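Local coordinates for regulating synaptic membrane exocytosis protein 2 (Rattus norvegicus, PDB 2CJS) that probably serves as a presynaptic scaffold in regulated synaptic exocytosis, its zinc-finger domain mediating binding to partner proteins, at residues H26-G40 with V50-E62. Numbering follows the deposited sequence. Where two conformers were deposited one is given.
With ZN (zinc ion), chain M; ZN (zinc ion), chain L; EDO (1,2-ethanediol), chain N; EDO (1,2-ethanediol), chain O.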
ATOM      1  N   HIS C  26       5.985  10.187   4.734  1.00 22.47           N
ATOM      2  CA  HIS C  26       6.750  11.047   3.837  1.00 22.38           C
ATOM      3  C   HIS C  26       7.310  12.226   4.609  1.00 23.71           C
ATOM      4  O   HIS C  26       6.643  12.739   5.487  1.00 24.10           O
ATOM      5  CB  HIS C  26       5.834  11.557   2.709  1.00 21.96           C
ATOM      6  CG  HIS C  26       5.391  10.441   1.822  1.00 24.85           C
ATOM      7  ND1 HIS C  26       4.252   9.729   2.075  1.00 24.21           N
ATOM      8  CD2 HIS C  26       5.998   9.835   0.767  1.00 25.06           C
ATOM      9  CE1 HIS C  26       4.136   8.750   1.183  1.00 25.43           C
ATOM     10  NE2 HIS C  26       5.177   8.796   0.380  1.00 25.57           N
ATOM     11  N   ASN C  27       8.511  12.687   4.234  1.00 23.22           N
ATOM     12  CA  ASN C  27       9.021  13.892   4.893  1.00 22.38           C
ATOM     13  C   ASN C  27       8.569  15.129   4.099  1.00 22.19           C
ATOM     14  O   ASN C  27       8.694  15.175   2.857  1.00 22.57           O
ATOM     15  CB  ASN C  27      10.530  13.879   5.060  1.00 22.86           C
ATOM     16  CG  ASN C  27      10.978  12.804   6.031  1.00 28.72           C
ATOM     17  OD1 ASN C  27      11.172  11.666   5.633  1.00 31.20           O
ATOM     18  ND2 ASN C  27      11.138  13.149   7.286  1.00 30.62           N
ATOM     19  N   CYS C  28       8.060  16.118   4.812  1.00 21.01           N
ATOM     20  CA  CYS C  28       7.728  17.426   4.216  1.00 20.19           C
ATOM     21  C   CYS C  28       8.964  18.006   3.530  1.00 20.02           C
ATOM     22  O   CYS C  28      10.010  18.103   4.130  1.00 20.63           O
ATOM     23  CB  CYS C  28       7.144  18.382   5.298  1.00 19.30           C
ATOM     24  SG  CYS C  28       6.758  19.985   4.604  1.00 20.76           S
ATOM     25  N   SER C  29       8.815  18.391   2.256  1.00 18.96           N
ATOM     26  CA  SER C  29       9.940  18.928   1.468  1.00 19.70           C
ATOM     27  C   SER C  29      10.380  20.270   1.987  1.00 20.45           C
ATOM     28  O   SER C  29      11.469  20.713   1.674  1.00 19.67           O
ATOM     29  CB  SER C  29       9.501  19.050  -0.002  1.00 18.68           C
ATOM     30  OG  SER C  29       9.409  17.708  -0.538  1.00 21.56           O
ATOM     31  N   TYR C  30       9.543  20.919   2.801  1.00 19.76           N
ATOM     32  CA  TYR C  30       9.946  22.210   3.385  1.00 19.84           C
ATOM     33  C   TYR C  30      10.504  22.058   4.820  1.00 19.20           C
ATOM     34  O   TYR C  30      11.651  22.380   5.057  1.00 21.41           O
ATOM     35  CB  TYR C  30       8.736  23.139   3.397  1.00 19.01           C
ATOM     36  CG  TYR C  30       9.017  24.635   3.643  1.00 19.30           C
ATOM     37  CD1 TYR C  30      10.217  25.228   3.251  1.00 20.21           C
ATOM     38  CD2 TYR C  30       8.061  25.417   4.278  1.00 20.52           C
ATOM     39  CE1 TYR C  30      10.462  26.633   3.459  1.00 18.33           C
ATOM     40  CE2 TYR C  30       8.271  26.805   4.502  1.00 21.06           C
ATOM     41  CZ  TYR C  30       9.457  27.392   4.111  1.00 21.11           C
ATOM     42  OH  TYR C  30       9.628  28.754   4.313  1.00 19.26           O
ATOM     43  N   CYS C  31       9.689  21.567   5.757  1.00 19.60           N
ATOM     44  CA  CYS C  31      10.070  21.530   7.198  1.00 19.13           C
ATOM     45  C   CYS C  31      10.706  20.206   7.613  1.00 20.02           C
ATOM     46  O   CYS C  31      11.214  20.121   8.726  1.00 19.69           O
ATOM     47  CB  CYS C  31       8.851  21.847   8.067  1.00 18.09           C
ATOM     48  SG  CYS C  31       7.695  20.444   8.162  1.00 20.52           S
ATOM     49  N   GLN C  32      10.629  19.196   6.719  1.00 17.81           N
ATOM     50  CA  GLN C  32      11.179  17.810   6.914  1.00 20.59           C
ATOM     51  C   GLN C  32      10.468  16.975   7.954  1.00 21.09           C
ATOM     52  O   GLN C  32      10.944  15.879   8.292  1.00 21.22           O
ATOM     53  CB  GLN C  32      12.669  17.871   7.219  1.00 20.56           C
ATOM     54  CG  GLN C  32      13.502  18.574   6.085  1.00 22.54           C
ATOM     55  CD  GLN C  32      13.356  17.904   4.698  1.00 21.96           C
ATOM     56  OE1 GLN C  32      13.197  16.689   4.620  1.00 21.62           O
ATOM     57  NE2 GLN C  32      13.385  18.720   3.600  1.00 25.18           N
ATOM     58  N   THR C  33       9.340  17.451   8.466  1.00 20.52           N
ATOM     59  CA  THR C  33       8.539  16.634   9.396  1.00 20.37           C
ATOM     60  C   THR C  33       7.955  15.433   8.680  1.00 19.43           C
ATOM     61  O   THR C  33       7.469  15.577   7.592  1.00 22.37           O
ATOM     62  CB  THR C  33       7.428  17.473  10.055  1.00 21.03           C
ATOM     63  OG1 THR C  33       8.048  18.558  10.752  1.00 22.46           O
ATOM     64  CG2 THR C  33       6.619  16.637  11.036  1.00 20.85           C
ATOM     65  N   LYS C  34       8.016  14.248   9.303  1.00 21.09           N
ATOM     66  CA  LYS C  34       7.440  13.034   8.678  1.00 21.98           C
ATOM     67  C   LYS C  34       5.937  12.982   8.966  1.00 22.91           C
ATOM     68  O   LYS C  34       5.527  13.146  10.110  1.00 23.16           O
ATOM     69  CB  LYS C  34       8.144  11.757   9.178  1.00 21.60           C
ATOM     70  CG  LYS C  34       7.772  10.533   8.328  1.00 23.68           C
ATOM     71  CD  LYS C  34       8.499   9.259   8.833  1.00 26.19           C
ATOM     72  CE  LYS C  34       9.961   9.407   8.554  1.00 34.46           C
ATOM     73  NZ  LYS C  34      10.632   8.238   9.230  1.00 38.09           N
ATOM     74  N   PHE C  35       5.129  12.823   7.909  1.00 22.48           N
ATOM     75  CA  PHE C  35       3.723  12.896   8.084  1.00 21.05           C
ATOM     76  C   PHE C  35       3.002  11.732   7.427  1.00 20.45           C
ATOM     77  O   PHE C  35       3.502  11.116   6.464  1.00 21.00           O
ATOM     78  CB  PHE C  35       3.166  14.259   7.563  1.00 21.58           C
ATOM     79  CG  PHE C  35       3.318  14.478   6.080  1.00 22.39           C
ATOM     80  CD1 PHE C  35       2.348  13.955   5.168  1.00 21.82           C
ATOM     81  CD2 PHE C  35       4.400  15.219   5.582  1.00 23.14           C
ATOM     82  CE1 PHE C  35       2.412  14.184   3.764  1.00 23.91           C
ATOM     83  CE2 PHE C  35       4.522  15.422   4.173  1.00 23.89           C
ATOM     84  CZ  PHE C  35       3.539  14.938   3.257  1.00 23.71           C
ATOM     85  N   CYS C  36       1.795  11.478   7.937  1.00 20.95           N
ATOM     86  CA  CYS C  36       0.903  10.401   7.409  1.00 21.80           C
ATOM     87  C   CYS C  36      -0.056  10.951   6.350  1.00 21.89           C
ATOM     88  O   CYS C  36      -0.109  12.186   6.098  1.00 21.97           O
ATOM     89  CB  CYS C  36       0.135   9.720   8.585  1.00 21.47           C
ATOM     90  SG  CYS C  36      -1.349  10.668   9.070  1.00 21.71           S
ATOM     91  N   ALA C  37      -0.792  10.049   5.687  1.00 22.95           N
ATOM     92  CA  ALA C  37      -1.672  10.416   4.533  1.00 22.30           C
ATOM     93  C   ALA C  37      -2.754  11.419   4.872  1.00 22.40           C
ATOM     94  O   ALA C  37      -3.316  12.050   3.972  1.00 22.68           O
ATOM     95  CB  ALA C  37      -2.298   9.144   3.837  1.00 23.36           C
ATOM     96  N   ARG C  38      -3.092  11.556   6.152  1.00 20.48           N
ATOM     97  CA  ARG C  38      -4.134  12.544   6.519  1.00 21.48           C
ATOM     98  C   ARG C  38      -3.562  13.933   6.671  1.00 21.51           C
ATOM     99  O   ARG C  38      -4.323  14.908   6.814  1.00 22.71           O
ATOM    100  CB  ARG C  38      -4.776  12.201   7.869  1.00 22.63           C
ATOM    101  CG  ARG C  38      -5.738  11.066   7.795  1.00 28.31           C
ATOM    102  CD  ARG C  38      -6.215  10.715   9.221  1.00 32.65           C
ATOM    103  NE  ARG C  38      -7.321   9.743   9.189  1.00 35.53           N
ATOM    104  CZ  ARG C  38      -7.967   9.318  10.277  1.00 39.29           C
ATOM    105  NH1 ARG C  38      -7.591   9.763  11.479  1.00 36.37           N
ATOM    106  NH2 ARG C  38      -8.974   8.449  10.177  1.00 36.94           N
ATOM    107  N   CYS C  39      -2.231  14.056   6.663  1.00 21.52           N
ATOM    108  CA  CYS C  39      -1.618  15.244   7.249  1.00 20.91           C
ATOM    109  C   CYS C  39      -0.729  16.001   6.276  1.00 21.68           C
ATOM    110  O   CYS C  39       0.068  16.879   6.708  1.00 20.92           O
ATOM    111  CB  CYS C  39      -0.808  14.808   8.475  1.00 20.82           C
ATOM    112  SG  CYS C  39      -1.891  14.347   9.872  1.00 21.83           S
ATOM    113  N   GLY C  40      -0.860  15.721   4.988  1.00 20.83           N
ATOM    114  CA  GLY C  40      -0.088  16.508   4.008  1.00 19.66           C
ATOM    115  C   GLY C  40      -0.371  15.914   2.631  1.00 22.29           C
ATOM    116  O   GLY C  40      -1.266  15.054   2.499  1.00 22.31           O
ATOM    117  N   VAL C  50       8.651  14.857  -7.848  1.00 20.63           N
ATOM    118  CA  VAL C  50       7.544  15.034  -6.930  1.00 21.70           C
ATOM    119  C   VAL C  50       8.097  15.627  -5.655  1.00 22.17           C
ATOM    120  O   VAL C  50       9.250  15.334  -5.296  1.00 21.60           O
ATOM    121  CB  VAL C  50       6.800  13.730  -6.565  1.00 22.96           C
ATOM    122  CG1 VAL C  50       6.191  13.145  -7.822  1.00 24.43           C
ATOM    123  CG2 VAL C  50       7.735  12.759  -5.846  1.00 27.08           C
ATOM    124  N   MET C  51       7.285  16.438  -4.959  1.00 21.77           N
ATOM    125  CA  MET C  51       7.644  16.882  -3.606  1.00 21.27           C
ATOM    126  C   MET C  51       6.483  16.610  -2.678  1.00 20.97           C
ATOM    127  O   MET C  51       5.372  16.252  -3.125  1.00 22.17           O
ATOM    128  CB  MET C  51       7.935  18.411  -3.591  1.00 20.95           C
ATOM    129  CG  MET C  51       6.781  19.204  -4.212  1.00 20.81           C
ATOM    130  SD  MET C  51       6.743  20.950  -3.793  1.00 22.39           S
ATOM    131  CE  MET C  51       6.002  20.645  -2.205  1.00 22.87           C
ATOM    132  N   TRP C  52       6.719  16.774  -1.370  0.50 20.44           N
ATOM    133  CA  TRP C  52       5.739  16.438  -0.347  0.50 19.28           C
ATOM    134  C   TRP C  52       5.629  17.635   0.600  0.50 19.35           C
ATOM    135  O   TRP C  52       6.637  18.253   0.906  0.50 18.24           O
ATOM    136  CB  TRP C  52       6.222  15.193   0.426  0.50 19.55           C
ATOM    137  CG  TRP C  52       6.650  14.051  -0.484  0.50 20.65           C
ATOM    138  CD1 TRP C  52       7.903  13.811  -0.995  0.50 18.25           C
ATOM    139  CD2 TRP C  52       5.809  13.019  -1.007  0.50 21.80           C
ATOM    140  NE1 TRP C  52       7.890  12.694  -1.801  0.50 20.26           N
ATOM    141  CE2 TRP C  52       6.619  12.186  -1.820  0.50 21.18           C
ATOM    142  CE3 TRP C  52       4.448  12.694  -0.846  0.50 19.90           C
ATOM    143  CZ2 TRP C  52       6.108  11.066  -2.470  0.50 21.15           C
ATOM    144  CZ3 TRP C  52       3.958  11.628  -1.489  0.50 18.35           C
ATOM    145  CH2 TRP C  52       4.782  10.799  -2.293  0.50 18.71           C
ATOM    146  N   VAL C  53       4.417  17.978   1.039  0.50 19.03           N
ATOM    147  CA  VAL C  53       4.244  19.159   1.917  0.50 19.38           C
ATOM    148  C   VAL C  53       3.161  18.922   2.951  0.50 19.42           C
ATOM    149  O   VAL C  53       1.995  18.601   2.615  0.50 19.78           O
ATOM    150  CB  VAL C  53       4.018  20.507   1.127  0.50 18.79           C
ATOM    151  CG1 VAL C  53       2.801  20.423   0.226  0.50 18.11           C
ATOM    152  CG2 VAL C  53       3.879  21.736   2.092  0.50 15.81           C
ATOM    153  N   CYS C  54       3.556  19.092   4.208  1.00 20.83           N
ATOM    154  CA  CYS C  54       2.666  18.814   5.325  1.00 20.19           C
ATOM    155  C   CYS C  54       1.598  19.917   5.450  1.00 21.56           C
ATOM    156  O   CYS C  54       1.733  21.052   4.939  1.00 19.39           O
ATOM    157  CB  CYS C  54       3.422  18.611   6.640  1.00 20.07           C
ATOM    158  SG  CYS C  54       3.941  20.191   7.410  1.00 20.46           S
ATOM    159  N   ASN C  55       0.525  19.582   6.164  1.00 21.94           N
ATOM    160  CA  ASN C  55      -0.590  20.523   6.259  1.00 20.25           C
ATOM    161  C   ASN C  55      -0.298  21.720   7.152  1.00 21.27           C
ATOM    162  O   ASN C  55      -0.938  22.756   7.007  1.00 21.75           O
ATOM    163  CB  ASN C  55      -1.828  19.777   6.784  1.00 22.02           C
ATOM    164  CG  ASN C  55      -2.509  18.924   5.683  1.00 20.77           C
ATOM    165  OD1 ASN C  55      -2.192  19.042   4.484  1.00 21.40           O
ATOM    166  ND2 ASN C  55      -3.432  18.002   6.121  1.00 22.05           N
ATOM    167  N   LEU C  56       0.712  21.624   8.025  1.00 21.97           N
ATOM    168  CA  LEU C  56       1.086  22.792   8.810  1.00 20.87           C
ATOM    169  C   LEU C  56       1.802  23.813   7.952  1.00 20.76           C
ATOM    170  O   LEU C  56       1.549  25.026   8.101  1.00 18.69           O
ATOM    171  CB  LEU C  56       1.919  22.402  10.037  1.00 22.62           C
ATOM    172  CG  LEU C  56       1.100  21.560  11.040  1.00 22.87           C
ATOM    173  CD1 LEU C  56       2.023  21.233  12.231  1.00 21.96           C
ATOM    174  CD2 LEU C  56      -0.181  22.248  11.525  1.00 25.81           C
ATOM    175  N   CYS C  57       2.709  23.358   7.104  1.00 20.00           N
ATOM    176  CA  CYS C  57       3.362  24.279   6.203  1.00 19.43           C
ATOM    177  C   CYS C  57       2.325  24.842   5.226  1.00 19.16           C
ATOM    178  O   CYS C  57       2.403  26.009   4.857  1.00 18.72           O
ATOM    179  CB  CYS C  57       4.443  23.535   5.425  1.00 20.94           C
ATOM    180  SG  CYS C  57       5.945  23.279   6.390  1.00 19.27           S
ATOM    181  N   ARG C  58       1.418  24.015   4.750  1.00 20.27           N
ATOM    182  CA  ARG C  58       0.332  24.558   3.893  1.00 20.13           C
ATOM    183  C   ARG C  58      -0.407  25.674   4.592  1.00 18.54           C
ATOM    184  O   ARG C  58      -0.624  26.758   4.009  1.00 20.52           O
ATOM    185  CB  ARG C  58      -0.674  23.471   3.465  1.00 20.29           C
ATOM    186  CG  ARG C  58      -0.000  22.383   2.548  1.00 22.03           C
ATOM    187  CD  ARG C  58      -1.032  21.278   2.267  1.00 22.81           C
ATOM    188  NE  ARG C  58      -2.249  21.766   1.576  1.00 21.76           N
ATOM    189  CZ  ARG C  58      -3.366  21.037   1.405  1.00 22.06           C
ATOM    190  NH1 ARG C  58      -3.447  19.817   1.922  1.00 21.29           N
ATOM    191  NH2 ARG C  58      -4.396  21.501   0.682  1.00 20.31           N
ATOM    192  N   LYS C  59      -0.787  25.447   5.834  1.00 19.92           N
ATOM    193  CA  LYS C  59      -1.557  26.467   6.561  1.00 19.78           C
ATOM    194  C   LYS C  59      -0.771  27.766   6.661  1.00 20.90           C
ATOM    195  O   LYS C  59      -1.306  28.872   6.480  1.00 20.65           O
ATOM    196  CB  LYS C  59      -1.894  25.984   7.968  1.00 21.87           C
ATOM    197  CG  LYS C  59      -2.735  27.036   8.751  1.00 24.55           C
ATOM    198  CD  LYS C  59      -4.223  27.188   8.222  1.00 32.80           C
ATOM    199  CE  LYS C  59      -4.992  28.432   8.797  1.00 36.38           C
ATOM    200  NZ  LYS C  59      -5.014  29.715   7.933  1.00 41.93           N
ATOM    201  N   GLN C  60       0.518  27.650   6.987  1.00 19.07           N
ATOM    202  CA  GLN C  60       1.359  28.809   7.194  1.00 19.77           C
ATOM    203  C   GLN C  60       1.365  29.716   5.930  1.00 21.81           C
ATOM    204  O   GLN C  60       1.350  30.955   6.022  1.00 21.85           O
ATOM    205  CB  GLN C  60       2.812  28.369   7.524  1.00 21.49           C
ATOM    206  CG  GLN C  60       3.804  29.502   7.765  1.00 20.31           C
ATOM    207  CD  GLN C  60       5.242  28.944   7.685  1.00 22.17           C
ATOM    208  OE1 GLN C  60       5.793  28.750   6.605  1.00 23.00           O
ATOM    209  NE2 GLN C  60       5.826  28.648   8.839  1.00 20.12           N
ATOM    210  N   GLN C  61       1.436  29.101   4.763  1.00 22.82           N
ATOM    211  CA  GLN C  61       1.627  29.850   3.551  1.00 26.18           C
ATOM    212  C   GLN C  61       0.299  30.325   2.922  1.00 28.22           C
ATOM    213  O   GLN C  61       0.317  31.050   1.925  1.00 29.40           O
ATOM    214  CB  GLN C  61       2.459  29.024   2.572  1.00 26.18           C
ATOM    215  CG  GLN C  61       3.845  28.728   3.120  1.00 25.04           C
ATOM    216  CD  GLN C  61       4.717  29.964   3.107  1.00 29.50           C
ATOM    217  OE1 GLN C  61       4.733  30.709   2.106  1.00 32.90           O
ATOM    218  NE2 GLN C  61       5.387  30.248   4.229  1.00 25.78           N
ATOM    219  N   GLU C  62      -0.828  29.929   3.515  1.00 29.45           N
ATOM    220  CA  GLU C  62      -2.150  30.329   3.013  1.00 31.79           C
ATOM    221  C   GLU C  62      -2.332  31.824   3.026  1.00 33.76           C
ATOM    222  O   GLU C  62      -1.769  32.516   3.899  1.00 33.98           O
ATOM    223  CB  GLU C  62      -3.255  29.737   3.870  1.00 32.47           C
ATOM    224  CG  GLU C  62      -3.523  28.373   3.503  1.00 34.07           C
ATOM    225  CD  GLU C  62      -4.632  27.763   4.329  1.00 40.10           C
ATOM    226  OE1 GLU C  62      -5.241  28.459   5.198  1.00 37.63           O
ATOM    227  OE2 GLU C  62      -4.851  26.556   4.112  1.00 40.73           O
ATOM    228  OXT GLU C  62      -3.099  32.350   2.197  1.00 35.41           O
TER
HETATM  229 ZN    ZN M 202       6.023  20.977   6.608  1.00 19.02          ZN
HETATM  230 ZN    ZN L 201      -0.887  12.397  10.638  1.00 19.09          ZN
HETATM  231  C1  EDO N1143      14.989  22.626   3.752  1.00 36.99           C
HETATM  232  O1  EDO N1143      14.135  21.741   4.485  1.00 30.81           O
HETATM  233  C2  EDO N1143      14.664  22.412   2.299  1.00 36.69           C
HETATM  234  O2  EDO N1143      13.344  22.930   2.029  1.00 42.31           O
HETATM  235  C1  EDO O1144      10.181   4.449  10.200  1.00 36.93           C
HETATM  236  O1  EDO O1144      11.072   3.707   9.312  1.00 34.59           O
HETATM  237  C2  EDO O1144       9.053   5.268   9.539  1.00 33.51           C
HETATM  238  O2  EDO O1144       9.355   5.666   8.202  1.00 32.05           O
HETATM  239  O   HOH W   1       8.257  29.385   6.687  1.00 24.35           O
HETATM  240  O   HOH W   2       8.245  31.685   3.718  1.00 46.41           O
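Gly-40 and Cys-54 face each other as a non-hydrogen-bonded antiparallel pair, CA to CA 3.8 Å, while the turn at Cys-28 and Ser-29 meets strand 49-54 through Ser-29 N to Trp-52 O at 2.6 Å. Together the segments build the second Cys4 zinc site of a RING-like, two-zinc finger: the Cys-28/Cys-31 knuckle and the Cys-54/Cys-57 helix start each lend two thiolates. A trans chi1 of 179° carries Cys-28 SG to the zinc and to Cys-54 N, which it accepts at 3.3 Å, as well as Tyr-30 N and Cys-31 N; these bonds would probably temper the charge of the sulfur. Cys-54 is the N-cap of helix 55-61, its SG accepting Cys-57 N. Ser-29 OG takes Trp-52 N at 3.0 Å in a nearly straight bond and is also hydrogen-bonded to the backbone of a chain of another protein. In the conformer described, the His-26 ring makes a face-to-face stack with the Trp-52 six-membered ring, centroids 3.8 Å apart and planes at 19°. An alanine in place of His-26 would remove this stack and is likely to leave one face of the indole without its ring partner. Phe-35 is sandwiched between His-26 CB on one face and Cys-54 CA on the other. Cys-36 and Cys-39 join Cys-12 and Cys-15 round the other zinc, and Cys-39 O accepts Asn-55 N at 2.8 Å.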